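Local coordinates for protein AceL NrdHF-1-1 Intein (Metagenome, PDB 6ZGQ) that belongs to the naturally split class 3 inteins, which excise themselves and ligate the flanking sequences, and is here a linked, splice-inactive variant, at residues N73-Y78 against E86-D91; K21-I26 against H132-P137; A64-K69 against K98-V103; K13-A18 against V142-H147; D56-F61 against T121-D126. All blocks are in the same frame, centred on the assembly; numbering follows the deposited sequence.

Contact 1 (N73-Y78 against E86-D91); sequences NHRMIY and ECLAKD
R75, M76 and I77 face L88, C87 and E86 across an antiparallel ladder whose short axes run at 146° to each other and close to 4.4 Å. M76 and C87 form the hydrogen-bonded pair, M76 N reaching C87 O and C87 N returning to M76 O. Beyond the strand end the pairing is prolonged by A89 N, which donates to H74 O. The salt bridge lies on the face shared by R75, I77, L88 and E86. R75 approaches side-on, its chain bent at chi3 (63°) to bring NE to OE1 of E86 at 2.8 Å, with NH2 to OE2 of E86 at 3.1 Å. Both oxygens lie near the guanidinium plane, whereas the nitrogens meet them from above the carboxylate, the two planes standing 72° apart. On the other face M76 CG rests 4.0 Å from A89 CB, and Y78 turns its ring edge to C87, CE1 to CB at 3.7 Å. K90 NZ reaches a lone pair of N73 OD1 at 2.6 Å, while N73 ND2 bonds to D5. H74, probably the conserved histidine of intein block B, turns its imidazole away to E6 and T153. R75 NH1 continues to the carbonyls of K139 and A155, the latter evidently the engineered alanine replacing the terminal asparagine; the buried guanidinium of R75 is shared between E86 and two backbone oxygens, that of A155 probably next to the C-terminal splice junction.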
# COMPACT_ATOMS: atom_id res chain seq x y z
N ASN A 73 7.56 -9.62 -1.41
CA ASN A 73 7.02 -9.66 -2.79
C ASN A 73 5.76 -8.82 -2.95
O ASN A 73 5.07 -8.96 -3.96
CB ASN A 73 6.73 -11.10 -3.25
CG ASN A 73 7.96 -11.98 -3.25
OD1 ASN A 73 9.03 -11.56 -3.68
ND2 ASN A 73 7.82 -13.19 -2.75
N HIS A 74 5.46 -7.97 -1.96
CA HIS A 74 4.37 -6.98 -2.05
C HIS A 74 4.69 -5.97 -3.16
O HIS A 74 5.85 -5.56 -3.29
CB HIS A 74 4.17 -6.24 -0.73
CG HIS A 74 3.04 -5.27 -0.79
ND1 HIS A 74 1.73 -5.67 -0.86
CD2 HIS A 74 3.03 -3.92 -0.84
CE1 HIS A 74 0.95 -4.61 -0.92
NE2 HIS A 74 1.72 -3.53 -0.92
N ARG A 75 3.67 -5.59 -3.93
CA ARG A 75 3.82 -4.65 -5.04
C ARG A 75 3.83 -3.22 -4.48
O ARG A 75 2.83 -2.79 -3.87
CB ARG A 75 2.71 -4.85 -6.08
CG ARG A 75 2.82 -6.17 -6.84
CD ARG A 75 1.56 -6.53 -7.61
NE ARG A 75 1.26 -5.54 -8.65
CZ ARG A 75 0.26 -4.66 -8.63
NH1 ARG A 75 -0.59 -4.60 -7.61
NH2 ARG A 75 0.10 -3.81 -9.64
N MET A 76 4.96 -2.52 -4.62
CA MET A 76 5.07 -1.10 -4.29
C MET A 76 4.67 -0.32 -5.53
O MET A 76 5.04 -0.72 -6.64
CB MET A 76 6.49 -0.74 -3.85
CG MET A 76 6.95 -1.49 -2.61
SD MET A 76 5.84 -1.24 -1.21
CE MET A 76 6.22 0.46 -0.79
N ILE A 77 3.87 0.74 -5.32
CA ILE A 77 3.30 1.58 -6.39
C ILE A 77 3.96 2.95 -6.28
O ILE A 77 4.00 3.53 -5.19
CB ILE A 77 1.75 1.66 -6.25
CG1 ILE A 77 1.12 0.26 -6.31
CG2 ILE A 77 1.14 2.57 -7.31
CD1 ILE A 77 1.31 -0.49 -7.61
N TYR A 78 4.52 3.42 -7.39
CA TYR A 78 5.19 4.73 -7.46
C TYR A 78 4.89 5.34 -8.82
O TYR A 78 4.45 4.61 -9.73
CB TYR A 78 6.70 4.57 -7.21
CG TYR A 78 7.42 3.68 -8.19
CD1 TYR A 78 7.47 2.30 -8.00
CD2 TYR A 78 8.07 4.21 -9.30
CE1 TYR A 78 8.14 1.48 -8.89
CE2 TYR A 78 8.74 3.40 -10.20
CZ TYR A 78 8.78 2.03 -9.99
OH TYR A 78 9.44 1.21 -10.87
N GLU A 86 4.92 -0.31 -10.95
CA GLU A 86 4.99 -1.23 -9.81
C GLU A 86 6.38 -1.87 -9.74
O GLU A 86 7.08 -1.93 -10.76
CB GLU A 86 3.92 -2.34 -9.92
CG GLU A 86 3.95 -3.06 -11.26
CD GLU A 86 2.98 -4.21 -11.33
OE1 GLU A 86 3.21 -5.23 -10.66
OE2 GLU A 86 1.97 -4.08 -12.06
N CYS A 87 6.76 -2.30 -8.54
CA CYS A 87 8.02 -3.02 -8.24
C CYS A 87 7.84 -3.80 -6.93
O CYS A 87 7.22 -3.26 -6.00
CB CYS A 87 9.19 -2.03 -8.10
SG CYS A 87 10.82 -2.79 -7.90
N LEU A 88 8.34 -5.04 -6.87
CA LEU A 88 8.32 -5.83 -5.63
C LEU A 88 9.16 -5.09 -4.58
O LEU A 88 10.18 -4.50 -4.93
CB LEU A 88 8.86 -7.23 -5.90
CG LEU A 88 8.11 -8.05 -6.96
CD1 LEU A 88 8.57 -9.50 -6.93
CD2 LEU A 88 6.61 -7.97 -6.76
N ALA A 89 8.68 -5.08 -3.33
CA ALA A 89 9.31 -4.39 -2.19
C ALA A 89 10.80 -4.73 -2.07
O ALA A 89 11.62 -3.82 -1.94
CB ALA A 89 8.57 -4.73 -0.90
N LYS A 90 11.15 -6.02 -2.15
CA LYS A 90 12.54 -6.48 -2.03
C LYS A 90 13.44 -5.97 -3.17
O LYS A 90 14.66 -5.94 -3.00
CB LYS A 90 12.60 -8.01 -1.95
CG LYS A 90 12.19 -8.73 -3.23
CD LYS A 90 12.16 -10.24 -3.05
CE LYS A 90 12.07 -10.96 -4.38
NZ LYS A 90 11.49 -12.32 -4.22
N ASP A 91 12.84 -5.59 -4.31
CA ASP A 91 13.56 -5.14 -5.51
C ASP A 91 13.64 -3.61 -5.62
O ASP A 91 14.46 -3.12 -6.39
CB ASP A 91 12.92 -5.71 -6.79
CG ASP A 91 13.04 -7.22 -6.87
OD1 ASP A 91 14.11 -7.75 -6.50
OD2 ASP A 91 12.06 -7.88 -7.28

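Contact 2 (K21-I26 against H132-P137)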
# COMPACT_ATOMS: atom_id res chain seq x y z
N LYS A 21 -10.38 0.88 8.00
CA LYS A 21 -10.68 -0.47 8.51
C LYS A 21 -9.43 -1.33 8.51
O LYS A 21 -8.74 -1.41 7.48
CB LYS A 21 -11.76 -1.13 7.64
CG LYS A 21 -12.38 -2.40 8.20
CD LYS A 21 -13.58 -2.85 7.38
CE LYS A 21 -14.51 -3.75 8.17
NZ LYS A 21 -15.74 -4.10 7.41
N ASN A 22 -9.15 -1.96 9.66
CA ASN A 22 -8.05 -2.93 9.83
C ASN A 22 -8.13 -3.95 8.69
O ASN A 22 -9.20 -4.51 8.44
CB ASN A 22 -8.15 -3.62 11.19
CG ASN A 22 -8.08 -2.64 12.35
OD1 ASN A 22 -7.42 -1.61 12.25
ND2 ASN A 22 -8.76 -2.95 13.44
N ILE A 23 -7.02 -4.13 7.96
CA ILE A 23 -6.99 -4.95 6.74
C ILE A 23 -7.51 -6.36 7.04
O ILE A 23 -8.23 -6.92 6.21
CB ILE A 23 -5.60 -4.96 6.06
CG1 ILE A 23 -5.66 -5.68 4.71
CG2 ILE A 23 -4.54 -5.58 6.98
CD1 ILE A 23 -4.52 -5.35 3.77
N GLU A 24 -7.20 -6.91 8.23
CA GLU A 24 -7.61 -8.28 8.62
C GLU A 24 -9.13 -8.41 8.75
O GLU A 24 -9.62 -9.54 8.86
CB GLU A 24 -6.97 -8.71 9.93
CG GLU A 24 -7.37 -7.85 11.13
CD GLU A 24 -6.35 -6.78 11.46
OE1 GLU A 24 -5.59 -6.36 10.57
OE2 GLU A 24 -6.31 -6.36 12.64
N ASN A 25 -9.84 -7.27 8.78
CA ASN A 25 -11.32 -7.23 8.89
C ASN A 25 -12.00 -6.93 7.56
O ASN A 25 -13.23 -6.92 7.51
CB ASN A 25 -11.76 -6.20 9.95
CG ASN A 25 -11.27 -6.55 11.34
OD1 ASN A 25 -10.72 -5.71 12.04
ND2 ASN A 25 -11.46 -7.80 11.73
N ILE A 26 -11.24 -6.68 6.49
CA ILE A 26 -11.80 -6.41 5.15
C ILE A 26 -12.44 -7.70 4.60
O ILE A 26 -11.82 -8.77 4.69
CB ILE A 26 -10.72 -5.88 4.17
CG1 ILE A 26 -10.24 -4.47 4.58
CG2 ILE A 26 -11.22 -5.90 2.73
CD1 ILE A 26 -11.23 -3.36 4.31
N HIS A 132 -1.86 -9.68 5.40
CA HIS A 132 -3.11 -9.73 4.65
C HIS A 132 -2.93 -8.98 3.31
O HIS A 132 -2.06 -8.09 3.23
CB HIS A 132 -4.25 -9.14 5.49
CG HIS A 132 -4.52 -9.89 6.75
ND1 HIS A 132 -5.51 -10.84 6.86
CD2 HIS A 132 -3.93 -9.83 7.97
CE1 HIS A 132 -5.52 -11.34 8.08
NE2 HIS A 132 -4.56 -10.74 8.78
N ALA A 133 -3.70 -9.38 2.29
CA ALA A 133 -3.68 -8.79 0.94
C ALA A 133 -5.09 -8.71 0.36
O ALA A 133 -5.93 -9.54 0.71
CB ALA A 133 -2.79 -9.60 0.02
N LEU A 134 -5.34 -7.73 -0.51
CA LEU A 134 -6.58 -7.57 -1.28
C LEU A 134 -6.27 -7.51 -2.78
O LEU A 134 -5.20 -7.03 -3.15
CB LEU A 134 -7.28 -6.26 -0.90
CG LEU A 134 -7.44 -5.96 0.59
CD1 LEU A 134 -8.08 -4.59 0.78
CD2 LEU A 134 -8.27 -7.04 1.26
N SER A 135 -7.20 -8.01 -3.60
CA SER A 135 -7.23 -7.76 -5.04
C SER A 135 -8.37 -6.78 -5.33
O SER A 135 -9.49 -7.00 -4.84
CB SER A 135 -7.41 -9.06 -5.82
OG SER A 135 -6.39 -9.99 -5.45
N VAL A 136 -8.07 -5.70 -6.05
CA VAL A 136 -9.06 -4.74 -6.58
C VAL A 136 -8.80 -4.51 -8.07
O VAL A 136 -7.65 -4.57 -8.50
CB VAL A 136 -9.05 -3.40 -5.79
CG1 VAL A 136 -9.71 -3.55 -4.44
CG2 VAL A 136 -7.64 -2.84 -5.64
N PRO A 137 -9.85 -4.26 -8.88
CA PRO A 137 -9.69 -4.04 -10.32
C PRO A 137 -8.59 -3.03 -10.74
O PRO A 137 -7.90 -3.26 -11.73
CB PRO A 137 -11.06 -3.50 -10.73
CG PRO A 137 -12.01 -4.16 -9.78
CD PRO A 137 -11.27 -4.22 -8.47
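E24 lays its CB over one face of the H132 imidazole, 3.6 Å from the ring centroid and 23° off the normal, a CH-pi contact displaced toward NE2. Beside it I23 and H132 run antiparallel alongside one another; I23 CG1, anti to the backbone N (chi1 -173°), lies 3.8 Å from H132 CB, and an extended chi2 (160°) carries I23 CD1 to 3.7 Å from H132 O. Farther along, I26 crosses L134 at about a right angle; CG2 of I26 and CD2 of L134 are tightly packed at 3.5 Å. The second shell sets these groups in place: H132 NE2 bonds to E130, and E24 OE1 takes the backbone N-H of G11. An alanine in place of H132 would probably leave E24 CB without the ring face that it covers and E130 without its imidazole partner. A133, between H132 and L134, points away from I23 and I26 and is evidently the engineered alanine replacing a cysteine, probably the catalytic one of class 3 inteins. The 3-10 turn of residues 23-25 leads off strand 20-22 and packs on strand 128-135, with V14 of strand 13-15 touching I23, I26 and L134, and strand 49-55 alongside.

Contact 3 (A64-K69 against K98-V103); sequences AGFDQK and KYFIIV
F66 and F100 lie ring on ring in an offset stack, centroids 4.3 Å apart and planes within 9° of parallel. F66 CE2 stands over the centre of the F100 ring, whereas F100 CG lies over the F66 ring toward its rim, with F66 CZ 3.6 Å from F100 CG. F100 CB shares the same face of F66, a CH-pi contact 3.8 Å from the centroid. F66 extends to this meeting because its CG is anti to the backbone N (chi1 -172°). The F100 ring also meets that of F92, inclined by about 35°, and V118 touches both stacked residues. This is a junction between two antiparallel sheets of the all-beta intein fold: strand 66-70 belongs to the sheet completed by 57-63 and 119-125, strand 98-104 to the large curled one, and the two segments meet through side chains, with no hydrogen bond. I102 sends CD1 to the turn before F66, 3.3 Å from A64 O and 4.0 Å from G65 C. G65 has a positive phi, and a beta carbon here would come within about 3.6 Å of I102 CD1. M76 fills in beside F66 and F100, and I113 of strand 109-114 touches F66 and I102.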
# COMPACT_ATOMS: atom_id res chain seq x y z
N ALA A 64 8.63 11.09 5.36
CA ALA A 64 7.88 12.22 4.80
C ALA A 64 6.38 11.96 4.62
O ALA A 64 5.81 12.32 3.58
CB ALA A 64 8.52 12.64 3.47
N GLY A 65 5.76 11.35 5.64
CA GLY A 65 4.31 11.06 5.66
C GLY A 65 3.95 9.75 4.97
O GLY A 65 2.76 9.44 4.86
N PHE A 66 4.96 9.01 4.51
CA PHE A 66 4.81 7.67 3.89
C PHE A 66 5.30 6.61 4.90
O PHE A 66 6.44 6.68 5.39
CB PHE A 66 5.61 7.62 2.57
CG PHE A 66 5.39 6.37 1.76
CD1 PHE A 66 4.26 6.23 0.97
CD2 PHE A 66 6.33 5.35 1.76
CE1 PHE A 66 4.06 5.08 0.21
CE2 PHE A 66 6.13 4.20 1.01
CZ PHE A 66 4.99 4.06 0.24
N ASP A 67 4.43 5.65 5.23
CA ASP A 67 4.80 4.48 6.05
C ASP A 67 4.02 3.26 5.56
O ASP A 67 2.79 3.28 5.63
CB ASP A 67 4.53 4.72 7.54
CG ASP A 67 5.26 3.73 8.45
OD1 ASP A 67 4.98 2.51 8.37
OD2 ASP A 67 6.12 4.17 9.23
N GLN A 68 4.74 2.25 5.06
CA GLN A 68 4.17 0.95 4.66
C GLN A 68 5.05 -0.17 5.23
O GLN A 68 6.29 -0.06 5.21
CB GLN A 68 4.02 0.87 3.14
CG GLN A 68 3.04 1.90 2.60
CD GLN A 68 2.66 1.71 1.14
OE1 GLN A 68 3.11 0.77 0.48
NE2 GLN A 68 1.83 2.61 0.64
N LYS A 69 4.40 -1.21 5.77
CA LYS A 69 5.04 -2.41 6.31
C LYS A 69 4.48 -3.58 5.49
O LYS A 69 3.30 -3.92 5.61
CB LYS A 69 4.76 -2.53 7.81
CG LYS A 69 5.32 -1.36 8.62
CD LYS A 69 5.08 -1.50 10.12
CE LYS A 69 5.42 -0.22 10.87
NZ LYS A 69 4.30 0.76 10.84
N LYS A 98 11.68 8.64 -8.99
CA LYS A 98 10.58 7.74 -8.56
C LYS A 98 9.92 8.31 -7.31
O LYS A 98 10.63 8.60 -6.34
CB LYS A 98 11.10 6.32 -8.26
CG LYS A 98 11.51 5.50 -9.48
CD LYS A 98 12.03 4.14 -9.06
CE LYS A 98 13.10 3.62 -10.01
NZ LYS A 98 13.93 2.58 -9.35
N TYR A 99 8.59 8.43 -7.34
CA TYR A 99 7.80 9.12 -6.31
C TYR A 99 6.72 8.20 -5.76
O TYR A 99 5.97 7.63 -6.55
CB TYR A 99 7.14 10.36 -6.92
CG TYR A 99 8.14 11.35 -7.45
CD1 TYR A 99 8.68 11.21 -8.73
CD2 TYR A 99 8.57 12.41 -6.68
CE1 TYR A 99 9.61 12.12 -9.22
CE2 TYR A 99 9.50 13.32 -7.15
CZ TYR A 99 10.02 13.17 -8.43
OH TYR A 99 10.94 14.07 -8.90
N PHE A 100 6.67 8.06 -4.43
CA PHE A 100 5.56 7.39 -3.73
C PHE A 100 4.36 8.35 -3.68
O PHE A 100 4.56 9.58 -3.77
CB PHE A 100 5.97 6.93 -2.32
CG PHE A 100 6.94 5.78 -2.32
CD1 PHE A 100 6.61 4.57 -2.92
CD2 PHE A 100 8.18 5.90 -1.70
CE1 PHE A 100 7.50 3.51 -2.90
CE2 PHE A 100 9.08 4.85 -1.69
CZ PHE A 100 8.73 3.65 -2.29
N ILE A 101 3.16 7.79 -3.56
CA ILE A 101 1.88 8.51 -3.73
C ILE A 101 1.17 8.61 -2.37
O ILE A 101 0.70 7.59 -1.86
CB ILE A 101 0.99 7.79 -4.77
CG1 ILE A 101 1.77 7.55 -6.08
CG2 ILE A 101 -0.29 8.58 -5.05
CD1 ILE A 101 1.08 6.62 -7.07
N ILE A 102 1.14 9.83 -1.81
CA ILE A 102 0.41 10.20 -0.58
C ILE A 102 -0.91 10.86 -1.01
O ILE A 102 -0.94 11.60 -2.01
CB ILE A 102 1.24 11.17 0.31
CG1 ILE A 102 2.54 10.50 0.79
CG2 ILE A 102 0.44 11.65 1.52
CD1 ILE A 102 3.52 11.46 1.43
N VAL A 103 -1.98 10.55 -0.26
CA VAL A 103 -3.34 11.08 -0.47
C VAL A 103 -3.66 11.97 0.74
O VAL A 103 -3.87 11.44 1.84
CB VAL A 103 -4.37 9.93 -0.60
CG1 VAL A 103 -5.72 10.43 -1.10
CG2 VAL A 103 -3.84 8.83 -1.52

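Contact 4 (K13-A18 against V142-H147); sequences KVTTKA and VVTDEH
K13-T15 and V142-T144 make a short antiparallel ladder that brings the beginning of the intein against a strand near its end, a pairing of distant chain parts in keeping with the pseudo-symmetric intein fold. K13 pairs with T144 and V14 with V143, the strand axes running at 133° and approaching to 4.4 Å. T144 N donates to K13 O at 2.9 Å, and T15 N to V142 O at 3.0 Å. Between these bonds V143 brings CB to 3.3 Å from K13 O, while its CG1 meets V14 CG2 at 4.3 Å. V142 CG1 touches the T15 side chain, 3.8 Å from OG1. Diagonally across the ladder T15 and T144 meet at about a right angle; their OG1 atoms are 2.8 Å apart, but the angles are poor for a bond between them. T15 OG1 lies anti to its own carbonyl carbon (chi1 -61°) and bonds to D20, which T144 OG1 reaches more weakly. D20 OD1, a shared partner for both hydroxyls though a weak one for T144, is likely to keep the two side chains in this close approach.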
# COMPACT_ATOMS: atom_id res chain seq x y z
N LYS A 13 -4.34 -0.31 8.20
CA LYS A 13 -5.71 0.14 7.93
C LYS A 13 -5.88 0.38 6.43
O LYS A 13 -4.96 0.90 5.80
CB LYS A 13 -6.05 1.41 8.73
CG LYS A 13 -6.33 1.11 10.19
CD LYS A 13 -6.60 2.37 10.98
CE LYS A 13 -6.65 2.06 12.45
NZ LYS A 13 -7.76 1.13 12.80
N VAL A 14 -7.02 -0.04 5.88
CA VAL A 14 -7.41 0.16 4.47
C VAL A 14 -8.53 1.19 4.47
O VAL A 14 -9.51 1.03 5.22
CB VAL A 14 -7.88 -1.17 3.82
CG1 VAL A 14 -8.53 -0.92 2.46
CG2 VAL A 14 -6.73 -2.16 3.69
N THR A 15 -8.37 2.26 3.68
CA THR A 15 -9.40 3.31 3.57
C THR A 15 -10.58 2.76 2.78
O THR A 15 -10.37 2.21 1.70
CB THR A 15 -8.79 4.58 2.96
OG1 THR A 15 -7.77 5.00 3.86
CG2 THR A 15 -9.82 5.71 2.80
N THR A 16 -11.78 2.86 3.37
CA THR A 16 -13.06 2.40 2.80
C THR A 16 -14.00 3.62 2.76
O THR A 16 -13.60 4.69 3.25
CB THR A 16 -13.68 1.24 3.63
OG1 THR A 16 -14.36 1.74 4.78
CG2 THR A 16 -12.62 0.24 4.08
N LYS A 17 -15.19 3.46 2.16
CA LYS A 17 -16.20 4.54 2.09
C LYS A 17 -16.66 4.97 3.49
O LYS A 17 -17.02 6.14 3.67
CB LYS A 17 -17.42 4.13 1.23
CG LYS A 17 -18.27 5.33 0.76
CD LYS A 17 -19.58 4.94 0.10
CE LYS A 17 -20.51 6.15 -0.00
NZ LYS A 17 -21.76 5.86 -0.76
N ALA A 18 -16.64 4.06 4.46
CA ALA A 18 -17.12 4.32 5.83
C ALA A 18 -16.03 4.89 6.74
O ALA A 18 -16.34 5.68 7.64
CB ALA A 18 -17.71 3.05 6.43
N VAL A 142 -5.79 2.44 -1.17
CA VAL A 142 -5.28 3.43 -0.20
C VAL A 142 -5.25 2.80 1.20
O VAL A 142 -6.24 2.20 1.63
CB VAL A 142 -6.13 4.74 -0.23
CG1 VAL A 142 -5.63 5.78 0.77
CG2 VAL A 142 -6.12 5.35 -1.63
N VAL A 143 -4.09 2.90 1.86
CA VAL A 143 -3.90 2.46 3.26
C VAL A 143 -3.62 3.69 4.13
O VAL A 143 -3.09 4.69 3.61
CB VAL A 143 -2.76 1.42 3.40
CG1 VAL A 143 -3.13 0.09 2.75
CG2 VAL A 143 -1.44 1.94 2.83
N THR A 144 -3.99 3.61 5.41
CA THR A 144 -3.75 4.65 6.42
C THR A 144 -2.80 4.08 7.49
O THR A 144 -3.08 2.99 8.02
CB THR A 144 -5.08 5.08 7.06
OG1 THR A 144 -6.01 5.28 6.00
CG2 THR A 144 -4.93 6.35 7.91
N ASP A 145 -1.71 4.79 7.77
CA ASP A 145 -0.71 4.38 8.77
C ASP A 145 -1.15 4.84 10.17
O ASP A 145 -2.23 5.43 10.30
CB ASP A 145 0.69 4.90 8.39
CG ASP A 145 0.82 6.43 8.43
OD1 ASP A 145 0.08 7.10 9.19
OD2 ASP A 145 1.71 6.95 7.72
N GLU A 146 -0.33 4.54 11.18
CA GLU A 146 -0.60 4.85 12.61
C GLU A 146 -0.72 6.36 12.88
O GLU A 146 -1.28 6.74 13.91
CB GLU A 146 0.52 4.27 13.49
CG GLU A 146 0.66 2.74 13.43
CD GLU A 146 1.77 2.22 12.51
OE1 GLU A 146 2.77 2.94 12.28
OE2 GLU A 146 1.64 1.08 12.02
N HIS A 147 -0.20 7.20 11.97
CA HIS A 147 -0.18 8.66 12.09
C HIS A 147 -1.23 9.35 11.20
O HIS A 147 -1.15 10.56 10.99
CB HIS A 147 1.22 9.19 11.77
CG HIS A 147 2.28 8.65 12.67
ND1 HIS A 147 3.50 8.20 12.21
CD2 HIS A 147 2.29 8.48 14.01
CE1 HIS A 147 4.22 7.78 13.23
NE2 HIS A 147 3.51 7.94 14.34

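Contact 5 (D56-F61 against T121-D126)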
# COMPACT_ATOMS: atom_id res chain seq x y z
N ASP A 56 7.65 -14.13 8.53
CA ASP A 56 8.56 -13.57 9.55
C ASP A 56 9.62 -12.64 8.94
O ASP A 56 10.69 -12.46 9.53
CB ASP A 56 9.23 -14.71 10.36
CG ASP A 56 10.21 -15.52 9.55
OD1 ASP A 56 10.29 -15.32 8.32
OD2 ASP A 56 10.91 -16.36 10.15
N GLU A 57 9.34 -12.04 7.79
CA GLU A 57 10.20 -10.96 7.27
C GLU A 57 9.35 -9.87 6.62
O GLU A 57 8.30 -10.16 6.02
CB GLU A 57 11.32 -11.49 6.36
CG GLU A 57 10.84 -12.10 5.07
CD GLU A 57 11.98 -12.69 4.27
OE1 GLU A 57 13.03 -12.03 4.13
OE2 GLU A 57 11.83 -13.83 3.78
N ILE A 58 9.82 -8.63 6.77
CA ILE A 58 9.04 -7.42 6.45
C ILE A 58 9.99 -6.37 5.85
O ILE A 58 11.17 -6.34 6.24
CB ILE A 58 8.35 -6.88 7.73
CG1 ILE A 58 7.14 -6.01 7.40
CG2 ILE A 58 9.33 -6.16 8.65
CD1 ILE A 58 6.20 -5.86 8.57
N TYR A 59 9.46 -5.59 4.90
CA TYR A 59 10.08 -4.36 4.35
C TYR A 59 9.27 -3.17 4.85
O TYR A 59 8.08 -3.05 4.51
CB TYR A 59 10.10 -4.37 2.82
CG TYR A 59 11.23 -5.19 2.28
CD1 TYR A 59 11.14 -6.57 2.19
CD2 TYR A 59 12.43 -4.58 1.90
CE1 TYR A 59 12.18 -7.33 1.71
CE2 TYR A 59 13.48 -5.34 1.42
CZ TYR A 59 13.36 -6.71 1.34
OH TYR A 59 14.40 -7.45 0.86
N HIS A 60 9.92 -2.33 5.68
CA HIS A 60 9.34 -1.13 6.29
C HIS A 60 9.89 0.09 5.57
O HIS A 60 11.08 0.41 5.71
CB HIS A 60 9.64 -1.08 7.80
CG HIS A 60 9.04 0.11 8.49
ND1 HIS A 60 9.56 0.63 9.65
CD2 HIS A 60 7.98 0.89 8.17
CE1 HIS A 60 8.85 1.68 10.02
NE2 HIS A 60 7.87 1.85 9.14
N PHE A 61 9.03 0.71 4.75
CA PHE A 61 9.29 1.99 4.05
C PHE A 61 8.80 3.12 4.97
O PHE A 61 7.65 3.07 5.40
CB PHE A 61 8.53 2.02 2.72
CG PHE A 61 9.00 1.02 1.70
CD1 PHE A 61 8.58 -0.31 1.76
CD2 PHE A 61 9.83 1.40 0.66
CE1 PHE A 61 9.01 -1.23 0.82
CE2 PHE A 61 10.26 0.48 -0.28
CZ PHE A 61 9.85 -0.84 -0.20
N THR A 121 13.85 -0.49 5.55
CA THR A 121 14.37 -1.49 6.51
C THR A 121 13.82 -2.86 6.13
O THR A 121 12.60 -2.99 5.96
CB THR A 121 13.92 -1.12 7.95
OG1 THR A 121 14.28 0.24 8.19
CG2 THR A 121 14.60 -2.02 9.00
N HIS A 122 14.72 -3.84 5.95
CA HIS A 122 14.37 -5.26 5.77
C HIS A 122 14.69 -5.96 7.10
O HIS A 122 15.85 -5.97 7.50
CB HIS A 122 15.19 -5.88 4.62
CG HIS A 122 14.81 -7.29 4.28
ND1 HIS A 122 15.62 -8.11 3.53
CD2 HIS A 122 13.72 -8.02 4.60
CE1 HIS A 122 15.04 -9.29 3.39
NE2 HIS A 122 13.88 -9.26 4.03
N THR A 123 13.66 -6.47 7.77
CA THR A 123 13.74 -7.05 9.12
C THR A 123 13.31 -8.51 9.08
O THR A 123 12.34 -8.85 8.40
CB THR A 123 12.85 -6.24 10.10
OG1 THR A 123 13.30 -4.89 10.09
CG2 THR A 123 12.88 -6.78 11.53
N LYS A 124 14.08 -9.37 9.78
CA LYS A 124 13.63 -10.69 10.25
C LYS A 124 12.89 -10.45 11.56
O LYS A 124 13.48 -9.93 12.50
CB LYS A 124 14.84 -11.62 10.49
CG LYS A 124 14.51 -13.10 10.74
CD LYS A 124 13.72 -13.72 9.59
CE LYS A 124 14.29 -15.06 9.16
NZ LYS A 124 14.21 -16.08 10.25
N LEU A 125 11.59 -10.79 11.60
CA LEU A 125 10.75 -10.68 12.80
C LEU A 125 11.13 -11.79 13.78
O LEU A 125 11.53 -12.88 13.34
CB LEU A 125 9.26 -10.78 12.41
CG LEU A 125 8.74 -9.60 11.56
CD1 LEU A 125 7.34 -9.87 11.04
CD2 LEU A 125 8.78 -8.31 12.36
N ASP A 126 11.06 -11.48 15.08
CA ASP A 126 11.42 -12.41 16.16
C ASP A 126 10.50 -13.64 16.12
O ASP A 126 10.96 -14.75 16.39
CB ASP A 126 11.38 -11.72 17.54
CG ASP A 126 12.55 -10.76 17.76
OD1 ASP A 126 13.56 -10.84 17.02
OD2 ASP A 126 12.45 -9.92 18.67
O HOH W 1 12.43 2.04 7.41
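H122 gives its NE2 hydrogen to E57 OE1 at 2.9 Å, on the anti side of a carboxylate that is nearly coplanar with the imidazole, 7° between the planes. E57 reaches across with its chain extended beyond CG, and the bond would help fix the rotation of the histidine ring. A weaker salt bridge lies at the strand end, K124 NZ to D56 OD2 at 3.3 Å. A water at the opposite end links H60 O and T121 OG1. These groups decorate strands 57-63 and 119-125, antiparallel neighbours in a three-stranded sheet whose other edge is 66-70; I58 with T123 and H60 with T121 form the hydrogen-bonded pairs, and L125 N adds a bond to D56 O. On the face of E57 and K124, Y59 and H122 make an offset stack, centroids 4.0 Å apart and planes at 16°, the phenol oxygen lying over the imidazole toward its rim. An alanine in place of Y59 would remove the phenol that K90 touches and would probably uncover one face of H122, leaving E57 to hold that ring with less support. On the reverse face I58 CG2, in the conformer modelled here, sits 3.8 Å from T123 CB.

Contacts 2 and 4, with centres about 10 Å apart, join early strands (13-15, 20-22) to late ones (128-135, 140-144), and strands 13-15 and 20-22 are neighbours in the large curled sheet. Contacts 1, 3 and 5 fall between them in sequence. Contact 1, the hairpin 75-80/83-88, lies about 13 Å from contact 3 and 14 Å from contact 5, centre to centre, and touches both through M76. Contact 3 lies where that curled sheet meets the three-stranded sheet of contact 5, and its K69 forms a salt bridge with E146 of contact 4. Apart from the contact 1 hairpin, strands distant in sequence interlock, consistent with an intein bringing its two ends together for splicing.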